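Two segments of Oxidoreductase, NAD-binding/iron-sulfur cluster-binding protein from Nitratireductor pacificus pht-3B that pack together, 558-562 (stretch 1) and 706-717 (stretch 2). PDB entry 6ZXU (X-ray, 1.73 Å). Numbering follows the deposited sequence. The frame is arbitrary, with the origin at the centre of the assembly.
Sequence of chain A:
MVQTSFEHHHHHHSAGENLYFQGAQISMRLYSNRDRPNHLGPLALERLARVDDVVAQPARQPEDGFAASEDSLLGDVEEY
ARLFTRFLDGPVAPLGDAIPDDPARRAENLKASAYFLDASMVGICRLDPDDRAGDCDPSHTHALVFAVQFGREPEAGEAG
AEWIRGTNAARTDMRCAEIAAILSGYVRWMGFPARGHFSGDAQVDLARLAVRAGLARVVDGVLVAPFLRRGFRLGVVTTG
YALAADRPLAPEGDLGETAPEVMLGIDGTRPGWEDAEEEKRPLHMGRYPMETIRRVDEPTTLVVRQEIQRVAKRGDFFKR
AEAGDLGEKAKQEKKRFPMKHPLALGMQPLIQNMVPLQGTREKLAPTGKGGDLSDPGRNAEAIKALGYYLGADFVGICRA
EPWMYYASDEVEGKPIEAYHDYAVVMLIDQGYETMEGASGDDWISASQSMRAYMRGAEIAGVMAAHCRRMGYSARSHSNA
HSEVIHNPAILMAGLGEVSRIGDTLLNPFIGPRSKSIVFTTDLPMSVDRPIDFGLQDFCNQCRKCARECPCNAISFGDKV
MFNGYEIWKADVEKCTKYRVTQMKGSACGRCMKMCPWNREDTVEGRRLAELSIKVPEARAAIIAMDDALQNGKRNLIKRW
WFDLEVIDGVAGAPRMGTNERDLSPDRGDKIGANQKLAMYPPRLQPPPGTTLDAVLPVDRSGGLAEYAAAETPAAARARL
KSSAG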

# COMPACT_ATOMS: atom_id res chain seq x y z
N ASP A 558 18.50 -9.12 -21.87
CA ASP A 558 18.65 -10.26 -21.04
C ASP A 558 19.08 -9.82 -19.63
O ASP A 558 19.53 -8.70 -19.45
CB ASP A 558 19.73 -11.16 -21.62
CG ASP A 558 19.28 -11.85 -22.90
OD1 ASP A 558 18.05 -12.07 -23.10
OD2 ASP A 558 20.21 -12.18 -23.68
N LYS A 559 18.90 -10.71 -18.68
CA LYS A 559 19.38 -10.46 -17.34
C LYS A 559 20.91 -10.35 -17.35
O LYS A 559 21.59 -10.93 -18.19
CB LYS A 559 18.94 -11.55 -16.39
CG LYS A 559 17.47 -11.47 -16.01
CD LYS A 559 17.01 -12.67 -15.20
CE LYS A 559 16.67 -13.81 -16.13
NZ LYS A 559 16.34 -15.02 -15.35
N VAL A 560 21.45 -9.59 -16.42
CA VAL A 560 22.87 -9.38 -16.22
C VAL A 560 23.21 -9.65 -14.74
O VAL A 560 22.32 -9.72 -13.86
CB VAL A 560 23.33 -7.94 -16.58
CG1 VAL A 560 23.13 -7.67 -18.06
CG2 VAL A 560 22.61 -6.85 -15.79
N MET A 561 24.50 -9.80 -14.48
CA MET A 561 24.97 -9.81 -13.10
C MET A 561 25.20 -8.36 -12.68
O MET A 561 25.72 -7.56 -13.45
CB MET A 561 26.32 -10.62 -13.01
CG MET A 561 26.21 -12.11 -13.29
SD MET A 561 24.89 -12.96 -12.42
CE MET A 561 25.48 -12.86 -10.74
N PHE A 562 24.85 -8.08 -11.45
CA PHE A 562 24.95 -6.75 -10.87
C PHE A 562 25.21 -6.97 -9.39
O PHE A 562 24.39 -7.54 -8.72
CB PHE A 562 23.58 -6.00 -11.09
CG PHE A 562 23.49 -4.63 -10.47
CD1 PHE A 562 23.01 -4.44 -9.16
CD2 PHE A 562 23.91 -3.52 -11.16
CE1 PHE A 562 23.01 -3.21 -8.60
CE2 PHE A 562 23.92 -2.28 -10.58
CZ PHE A 562 23.43 -2.13 -9.30
N GLU A 706 29.84 0.25 -17.94
CA GLU A 706 29.68 -0.79 -16.95
C GLU A 706 28.62 -1.80 -17.33
O GLU A 706 28.80 -3.02 -17.20
CB GLU A 706 29.34 -0.14 -15.61
CG GLU A 706 29.28 -1.08 -14.44
CD GLU A 706 30.71 -1.50 -14.06
OE1 GLU A 706 31.68 -0.84 -14.58
OE2 GLU A 706 30.86 -2.48 -13.26
N TYR A 707 27.50 -1.34 -17.88
CA TYR A 707 26.46 -2.24 -18.34
C TYR A 707 26.92 -3.10 -19.52
O TYR A 707 26.66 -4.28 -19.50
CB TYR A 707 25.19 -1.46 -18.68
CG TYR A 707 23.85 -2.18 -18.49
CD1 TYR A 707 23.60 -3.38 -19.07
CD2 TYR A 707 22.86 -1.60 -17.78
CE1 TYR A 707 22.37 -4.00 -18.97
CE2 TYR A 707 21.64 -2.21 -17.58
CZ TYR A 707 21.39 -3.40 -18.19
OH TYR A 707 20.17 -3.95 -17.98
N ALA A 708 27.68 -2.55 -20.45
CA ALA A 708 28.21 -3.31 -21.55
C ALA A 708 29.23 -4.36 -21.05
O ALA A 708 29.36 -5.42 -21.63
CB ALA A 708 28.86 -2.36 -22.57
N ALA A 709 29.87 -4.11 -19.94
CA ALA A 709 30.88 -5.04 -19.43
C ALA A 709 30.30 -6.05 -18.43
O ALA A 709 31.01 -6.91 -17.98
CB ALA A 709 31.98 -4.25 -18.71
N ALA A 710 29.03 -5.95 -18.08
CA ALA A 710 28.43 -6.85 -17.08
C ALA A 710 28.55 -8.33 -17.49
O ALA A 710 28.33 -8.68 -18.63
CB ALA A 710 26.97 -6.48 -16.82
N GLU A 711 28.95 -9.16 -16.53
CA GLU A 711 29.04 -10.60 -16.75
C GLU A 711 27.63 -11.16 -17.01
O GLU A 711 26.64 -10.73 -16.39
CB GLU A 711 29.67 -11.25 -15.52
CG GLU A 711 29.92 -12.75 -15.60
CD GLU A 711 30.54 -13.36 -14.27
OE1 GLU A 711 31.44 -14.24 -14.39
OE2 GLU A 711 30.16 -12.96 -13.12
N THR A 712 27.51 -12.11 -17.92
CA THR A 712 26.21 -12.79 -18.11
C THR A 712 25.98 -13.82 -17.01
O THR A 712 26.92 -14.34 -16.42
CB THR A 712 26.08 -13.51 -19.46
OG1 THR A 712 26.91 -14.65 -19.43
CG2 THR A 712 26.52 -12.61 -20.59
N PRO A 713 24.73 -14.09 -16.68
CA PRO A 713 24.45 -15.08 -15.66
C PRO A 713 24.99 -16.44 -16.07
O PRO A 713 25.41 -17.17 -15.20
CB PRO A 713 22.92 -15.04 -15.49
CG PRO A 713 22.52 -13.66 -15.92
CD PRO A 713 23.51 -13.30 -17.01
N ALA A 714 25.03 -16.74 -17.34
CA ALA A 714 25.60 -18.03 -17.79
C ALA A 714 27.10 -18.12 -17.48
O ALA A 714 27.60 -19.11 -16.94
CB ALA A 714 25.31 -18.18 -19.26
N ALA A 715 27.82 -17.06 -17.77
CA ALA A 715 29.24 -16.98 -17.50
C ALA A 715 29.48 -17.06 -15.98
O ALA A 715 30.42 -17.69 -15.53
CB ALA A 715 29.81 -15.71 -18.08
N ALA A 716 28.65 -16.42 -15.17
CA ALA A 716 28.82 -16.49 -13.73
C ALA A 716 28.65 -17.88 -13.25
O ALA A 716 29.40 -18.34 -12.42
CB ALA A 716 27.85 -15.56 -13.01
N ARG A 717 27.63 -18.58 -13.73
CA ARG A 717 27.40 -19.97 -13.28
C ARG A 717 28.60 -20.84 -13.65
O ARG A 717 28.98 -21.68 -12.87
CB ARG A 717 26.11 -20.56 -13.90
CG ARG A 717 24.85 -19.97 -13.29
CD ARG A 717 23.58 -20.58 -13.83
NE ARG A 717 22.45 -19.98 -13.08
CZ ARG A 717 21.63 -19.00 -13.55
NH1 ARG A 717 21.76 -18.55 -14.83
NH2 ARG A 717 20.65 -18.51 -12.74
O HOH W 1 19.03 -6.34 -17.91
O HOH W 2 17.45 -17.41 -13.58

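A short strand, 560-562, lies against the bend between two helical segments of stretch 2, and the fit buries 386 Å² summed over both sides. The strand and helix 713-717 approach to 8.0 Å between axes at 67°, so the strand runs obliquely past the start of the helix. One direct hydrogen bond joins the stretches: Met 561 N donates to Glu 711 O (3.0 Å, 159° at the hydrogen). Glu 711 lies in the non-helical linker.

The main bump is Met 561, which gives up more surface than any other residue here, 101 Å². Its CA-to-CB bond points toward stretch 2, and three successive m rotamers fold the chain compactly instead of extending it. The folded side chain fits against the first turn of the helix: Met 561 CG meets Ala 716 CB at 3.8 Å and Thr 712 O at 3.9 Å, while Met 561 SD rests 3.9 Å from Pro 713 CA. The small methyl of Ala 716, itself directed toward the strand, gives the thioether chain a shallow seat. Thr 712 contributes its backbone carbonyl to the seat; its CB points away from the strand, and its OG1 caps the helix by accepting from Ala 715 N at 3.1 Å.

Pro 713 opens the helix, a position that suits a residue with no amide hydrogen to donate. Its puckered ring (C-gamma exo) forms a ledge against the start of the strand: Pro 713 CD packs 3.3 Å from Lys 559 O and 4.0 Å from Val 560 CA, covering backbone as well as side chain.

Val 560 points away overall, yet its branched side chain still reaches stretch 2. Val 560 CB touches Ala 710 CB at 3.9 Å, and Val 560 CG1 meets Tyr 707 CE1 at 3.9 Å, approaching the ring obliquely. Ala 710 is a low bump serving both strand residues, since its CB also lies 3.8 Å from Met 561 O; its single methyl makes both contacts. The CA-to-CB bond of Tyr 707 points sideways to stretch 1, but the end of the side chain, with chi1 in t, comes nearer, extending the apolar patch beyond Ala 710.

Water bridges the polar margins. Water 1 donates to Asp 558 O (2.9 Å from the water O) and to Tyr 707 OH (2.6 Å from the same O), tying the tyrosine's tip to the loop before the strand. Water 2 links Lys 559 NZ and Arg 717 NH2 only weakly, its O lying 3.2 and 3.5 Å from them respectively.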